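Local coordinates for protein proteasome accessory factor B/C (PafBC) (Paenarthrobacter aurescens, PDB 6SJ9) that probably acts as a transcriptional regulator of the bacterial DNA damage response, joining winged helix-turn-helix DNA-binding regions to WYL and WCX domains, at residues E291-G303 and R652-S664. Sequence-based numbering, arbitrary orientation.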
loop_
_atom_site.group_PDB
_atom_site.type_symbol
_atom_site.label_atom_id
_atom_site.label_comp_id
_atom_site.label_asym_id
_atom_site.label_seq_id
_atom_site.Cartn_x
_atom_site.Cartn_y
_atom_site.Cartn_z
ATOM N N GLU A 291 -12.709 8.657 5.225
ATOM C CA GLU A 291 -11.519 8.933 6.011
ATOM C C GLU A 291 -11.898 9.438 7.404
ATOM O O GLU A 291 -11.380 8.950 8.421
ATOM C CB GLU A 291 -10.622 9.958 5.294
ATOM C CG GLU A 291 -9.402 10.310 6.138
ATOM C CD GLU A 291 -8.607 11.476 5.587
ATOM O OE1 GLU A 291 -8.941 11.948 4.487
ATOM O OE2 GLU A 291 -7.681 11.962 6.279
ATOM N N LEU A 292 -12.817 10.397 7.473
ATOM C CA LEU A 292 -13.148 11.002 8.766
ATOM C C LEU A 292 -13.884 10.038 9.688
ATOM O O LEU A 292 -13.582 9.977 10.873
ATOM C CB LEU A 292 -13.948 12.283 8.553
ATOM C CG LEU A 292 -13.235 13.407 7.792
ATOM C CD1 LEU A 292 -14.157 14.603 7.657
ATOM C CD2 LEU A 292 -11.939 13.852 8.500
ATOM N N ALA A 293 -14.741 9.180 9.143
ATOM C CA ALA A 293 -15.402 8.156 9.957
ATOM C C ALA A 293 -14.392 7.228 10.610
ATOM O O ALA A 293 -14.631 6.734 11.726
ATOM C CB ALA A 293 -16.318 7.294 9.079
ATOM N N SER A 294 -13.278 6.958 9.904
ATOM C CA SER A 294 -12.208 6.130 10.448
ATOM C C SER A 294 -11.598 6.780 11.687
ATOM O O SER A 294 -11.023 6.086 12.537
ATOM C CB SER A 294 -11.162 5.820 9.353
ATOM O OG SER A 294 -10.088 6.743 9.389
ATOM N N TYR A 295 -11.706 8.087 11.804
ATOM C CA TYR A 295 -11.132 8.786 12.944
ATOM C C TYR A 295 -12.098 8.869 14.143
ATOM O O TYR A 295 -11.687 9.306 15.228
ATOM C CB TYR A 295 -10.698 10.198 12.537
ATOM C CG TYR A 295 -9.638 10.279 11.458
ATOM C CD1 TYR A 295 -8.654 9.309 11.330
ATOM C CD2 TYR A 295 -9.656 11.323 10.534
ATOM C CE1 TYR A 295 -7.684 9.393 10.315
ATOM C CE2 TYR A 295 -8.701 11.430 9.528
ATOM C CZ TYR A 295 -7.721 10.464 9.415
ATOM O OH TYR A 295 -6.803 10.586 8.382
ATOM N N GLY A 296 -13.355 8.440 13.983
ATOM C CA GLY A 296 -14.314 8.397 15.076
ATOM C C GLY A 296 -14.514 9.675 15.888
ATOM O O GLY A 296 -14.875 10.738 15.364
ATOM N N PRO A 297 -14.361 9.571 17.216
ATOM C CA PRO A 297 -14.561 10.755 18.064
ATOM C C PRO A 297 -13.438 11.776 17.972
ATOM O O PRO A 297 -13.611 12.877 18.474
ATOM C CB PRO A 297 -14.646 10.163 19.473
ATOM C CG PRO A 297 -13.725 8.978 19.384
ATOM C CD PRO A 297 -13.919 8.401 18.002
ATOM N N HIS A 298 -12.319 11.477 17.312
ATOM C CA HIS A 298 -11.252 12.466 17.195
ATOM C C HIS A 298 -11.591 13.627 16.268
ATOM O O HIS A 298 -10.813 14.574 16.190
ATOM C CB HIS A 298 -9.974 11.801 16.708
ATOM C CG HIS A 298 -9.413 10.801 17.662
ATOM N ND1 HIS A 298 -9.628 10.867 19.027
ATOM C CD2 HIS A 298 -8.655 9.695 17.449
ATOM C CE1 HIS A 298 -9.018 9.848 19.612
ATOM N NE2 HIS A 298 -8.417 9.125 18.677
ATOM N N VAL A 299 -12.725 13.598 15.586
ATOM C CA VAL A 299 -13.069 14.640 14.629
ATOM C C VAL A 299 -14.575 14.822 14.634
ATOM O O VAL A 299 -15.338 13.866 14.812
ATOM C CB VAL A 299 -12.529 14.314 13.202
ATOM C CG1 VAL A 299 -13.094 12.973 12.644
ATOM C CG2 VAL A 299 -12.825 15.455 12.229
ATOM N N LYS A 300 -14.988 16.064 14.453
ATOM C CA LYS A 300 -16.361 16.424 14.160
ATOM C C LYS A 300 -16.365 17.295 12.918
ATOM O O LYS A 300 -15.571 18.235 12.821
ATOM C CB LYS A 300 -17.021 17.200 15.325
ATOM C CG LYS A 300 -18.429 17.668 15.005
ATOM C CD LYS A 300 -18.939 18.609 16.104
ATOM C CE LYS A 300 -20.405 18.985 15.947
ATOM N NZ LYS A 300 -20.820 20.038 16.967
ATOM N N VAL A 301 -17.196 16.944 11.947
ATOM C CA VAL A 301 -17.422 17.809 10.796
ATOM C C VAL A 301 -18.341 18.941 11.246
ATOM O O VAL A 301 -19.466 18.689 11.696
ATOM C CB VAL A 301 -18.056 17.039 9.629
ATOM C CG1 VAL A 301 -18.377 17.990 8.482
ATOM C CG2 VAL A 301 -17.157 15.918 9.154
ATOM N N THR A 302 -17.865 20.186 11.166
ATOM C CA THR A 302 -18.826 21.262 11.372
ATOM C C THR A 302 -19.508 21.651 10.062
ATOM O O THR A 302 -20.689 22.012 10.075
ATOM C CB THR A 302 -18.188 22.482 12.047
ATOM O OG1 THR A 302 -17.143 23.010 11.228
ATOM C CG2 THR A 302 -17.627 22.110 13.425
ATOM N N GLY A 303 -18.806 21.564 8.936
ATOM C CA GLY A 303 -19.406 21.823 7.651
ATOM C C GLY A 303 -18.520 21.336 6.526
ATOM O O GLY A 303 -17.359 21.001 6.752
ATOM N N ARG A 652 -17.918 -0.582 19.815
ATOM C CA ARG A 652 -19.196 0.120 19.906
ATOM C C ARG A 652 -19.071 1.424 20.685
ATOM O O ARG A 652 -19.775 2.398 20.386
ATOM C CB ARG A 652 -20.271 -0.786 20.542
ATOM C CG ARG A 652 -21.669 -0.113 20.699
ATOM C CD ARG A 652 -22.130 0.455 19.358
ATOM N NE ARG A 652 -23.473 1.018 19.364
ATOM C CZ ARG A 652 -24.587 0.302 19.230
ATOM N NH1 ARG A 652 -24.498 -1.015 19.074
ATOM N NH2 ARG A 652 -25.783 0.898 19.250
ATOM N N ALA A 653 -18.199 1.468 21.691
ATOM C CA ALA A 653 -18.017 2.708 22.443
ATOM C C ALA A 653 -17.327 3.784 21.592
ATOM O O ALA A 653 -17.692 4.976 21.654
ATOM C CB ALA A 653 -17.237 2.414 23.728
ATOM N N TRP A 654 -16.344 3.373 20.773
ATOM C CA TRP A 654 -15.716 4.294 19.825
ATOM C C TRP A 654 -16.765 4.898 18.901
ATOM O O TRP A 654 -16.884 6.131 18.801
ATOM C CB TRP A 654 -14.638 3.529 19.061
ATOM C CG TRP A 654 -14.022 4.152 17.847
ATOM C CD1 TRP A 654 -14.399 3.967 16.556
ATOM C CD2 TRP A 654 -12.845 4.963 17.812
ATOM N NE1 TRP A 654 -13.552 4.650 15.711
ATOM C CE2 TRP A 654 -12.588 5.267 16.460
ATOM C CE3 TRP A 654 -12.009 5.498 18.796
ATOM C CZ2 TRP A 654 -11.529 6.075 16.067
ATOM C CZ3 TRP A 654 -10.962 6.292 18.409
ATOM C CH2 TRP A 654 -10.721 6.571 17.045
ATOM N N ILE A 655 -17.608 4.043 18.303
ATOM C CA ILE A 655 -18.673 4.519 17.413
ATOM C C ILE A 655 -19.653 5.411 18.180
ATOM O O ILE A 655 -20.041 6.491 17.710
ATOM C CB ILE A 655 -19.407 3.330 16.761
ATOM C CG1 ILE A 655 -18.473 2.533 15.838
ATOM C CG2 ILE A 655 -20.629 3.820 15.996
ATOM C CD1 ILE A 655 -18.991 1.161 15.454
ATOM N N ASP A 656 -20.098 4.959 19.360
ATOM C CA ASP A 656 -21.050 5.765 20.125
ATOM C C ASP A 656 -20.448 7.105 20.500
ATOM O O ASP A 656 -21.088 8.149 20.336
ATOM C CB ASP A 656 -21.536 5.024 21.375
ATOM C CG ASP A 656 -22.488 3.888 21.047
ATOM O OD1 ASP A 656 -22.890 3.793 19.861
ATOM O OD2 ASP A 656 -22.825 3.102 21.970
ATOM N N ALA A 657 -19.204 7.101 20.983
ATOM C CA ALA A 657 -18.554 8.372 21.292
ATOM C C ALA A 657 -18.489 9.274 20.048
ATOM O O ALA A 657 -18.725 10.484 20.130
ATOM C CB ALA A 657 -17.157 8.093 21.860
ATOM N N ALA A 658 -18.211 8.690 18.879
ATOM C CA ALA A 658 -18.227 9.456 17.637
ATOM C C ALA A 658 -19.613 10.016 17.339
ATOM O O ALA A 658 -19.747 11.167 16.909
ATOM C CB ALA A 658 -17.741 8.573 16.483
ATOM N N LEU A 659 -20.660 9.218 17.553
ATOM C CA LEU A 659 -22.003 9.651 17.188
ATOM C C LEU A 659 -22.519 10.746 18.114
ATOM O O LEU A 659 -23.186 11.688 17.665
ATOM C CB LEU A 659 -22.959 8.468 17.203
ATOM C CG LEU A 659 -22.962 7.586 15.965
ATOM C CD1 LEU A 659 -23.720 6.301 16.262
ATOM C CD2 LEU A 659 -23.626 8.331 14.830
ATOM N N VAL A 660 -22.229 10.643 19.412
ATOM C CA VAL A 660 -22.743 11.621 20.360
ATOM C C VAL A 660 -22.242 13.024 20.082
ATOM O O VAL A 660 -22.772 13.967 20.655
ATOM C CB VAL A 660 -22.390 11.241 21.814
ATOM C CG1 VAL A 660 -22.934 9.859 22.164
ATOM C CG2 VAL A 660 -20.891 11.316 22.039
ATOM N N GLN A 661 -21.210 13.186 19.251
ATOM C CA GLN A 661 -20.787 14.528 18.861
ATOM C C GLN A 661 -21.850 15.225 18.033
ATOM O O GLN A 661 -21.870 16.455 17.982
ATOM C CB GLN A 661 -19.491 14.490 18.049
ATOM C CG GLN A 661 -18.288 13.929 18.760
ATOM C CD GLN A 661 -17.076 13.828 17.830
ATOM O OE1 GLN A 661 -16.076 14.546 18.005
ATOM N NE2 GLN A 661 -17.172 12.951 16.819
ATOM N N TYR A 662 -22.686 14.475 17.313
ATOM C CA TYR A 662 -23.581 15.119 16.361
ATOM C C TYR A 662 -25.004 15.304 16.884
ATOM O O TYR A 662 -25.695 16.230 16.436
ATOM C CB TYR A 662 -23.614 14.307 15.064
ATOM C CG TYR A 662 -22.285 14.313 14.324
ATOM C CD1 TYR A 662 -21.236 13.494 14.727
ATOM C CD2 TYR A 662 -22.077 15.163 13.249
ATOM C CE1 TYR A 662 -20.025 13.524 14.062
ATOM C CE2 TYR A 662 -20.878 15.191 12.583
ATOM C CZ TYR A 662 -19.863 14.372 12.985
ATOM O OH TYR A 662 -18.684 14.418 12.299
ATOM N N ASP A 663 -25.465 14.469 17.821
ATOM C CA ASP A 663 -26.848 14.567 18.300
ATOM C C ASP A 663 -26.949 15.778 19.224
ATOM O O ASP A 663 -27.010 15.670 20.451
ATOM C CB ASP A 663 -27.340 13.295 18.992
ATOM C CG ASP A 663 -26.450 12.848 20.136
ATOM O OD1 ASP A 663 -25.436 13.518 20.413
ATOM O OD2 ASP A 663 -26.808 11.857 20.810
ATOM N N SER A 664 -26.999 16.958 18.628
ATOM C CA SER A 664 -27.254 18.145 19.431
ATOM C C SER A 664 -27.973 19.187 18.594
ATOM O O SER A 664 -28.599 20.107 19.126
ATOM C CB SER A 664 -25.946 18.705 20.019
ATOM O OG SER A 664 -24.948 18.896 19.028
ATOM O OXT SER A 664 -27.976 19.100 17.370
#
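Trp654 meets two rings at once: one face of its six-membered ring carries Pro297 CD, 3.4 Å from the centroid and 7° off the ring normal, a CH-pi contact, while its edge points into the face of His298 in a T-shaped pair. With CG anti to the backbone N (chi1 168°), the indole reaches off helix 645-659 to the turn after helix 285-294. Gly296 CA rests against the same face as Pro297, and a side chain at this positive-phi residue would run into the indole. Ser633 binds the indole NE1, and Asp252 holds His298 ND1. Cutting Trp654 back to an alanine is likely to strip Pro297 CD of its CH-pi face, and His298 and Ser633 of their indole partner. One helical turn on from Trp654, Ala658 CB packs 3.5 Å from Gly296 C. Gln661 NE2 links the two segments, giving one N-H to Ala658 O of its own segment and the other across to Val299 O at 2.9 Å, the latter from above the carbonyl plane. Its OE1, 3.0 Å from Pro297 O, takes a hydrogen bond from Arg275, which probably eases that acceptor pair. Beyond it, Val301 N donates almost straight (174°) to Tyr662 OH, and Lys300 CG lies over the tyrosine ring. Side chains of the C-terminal tail thus serve backbone groups of edge strand 299-303, tying the two WCX domains together by polar bonds beside an aromatic-proline contact.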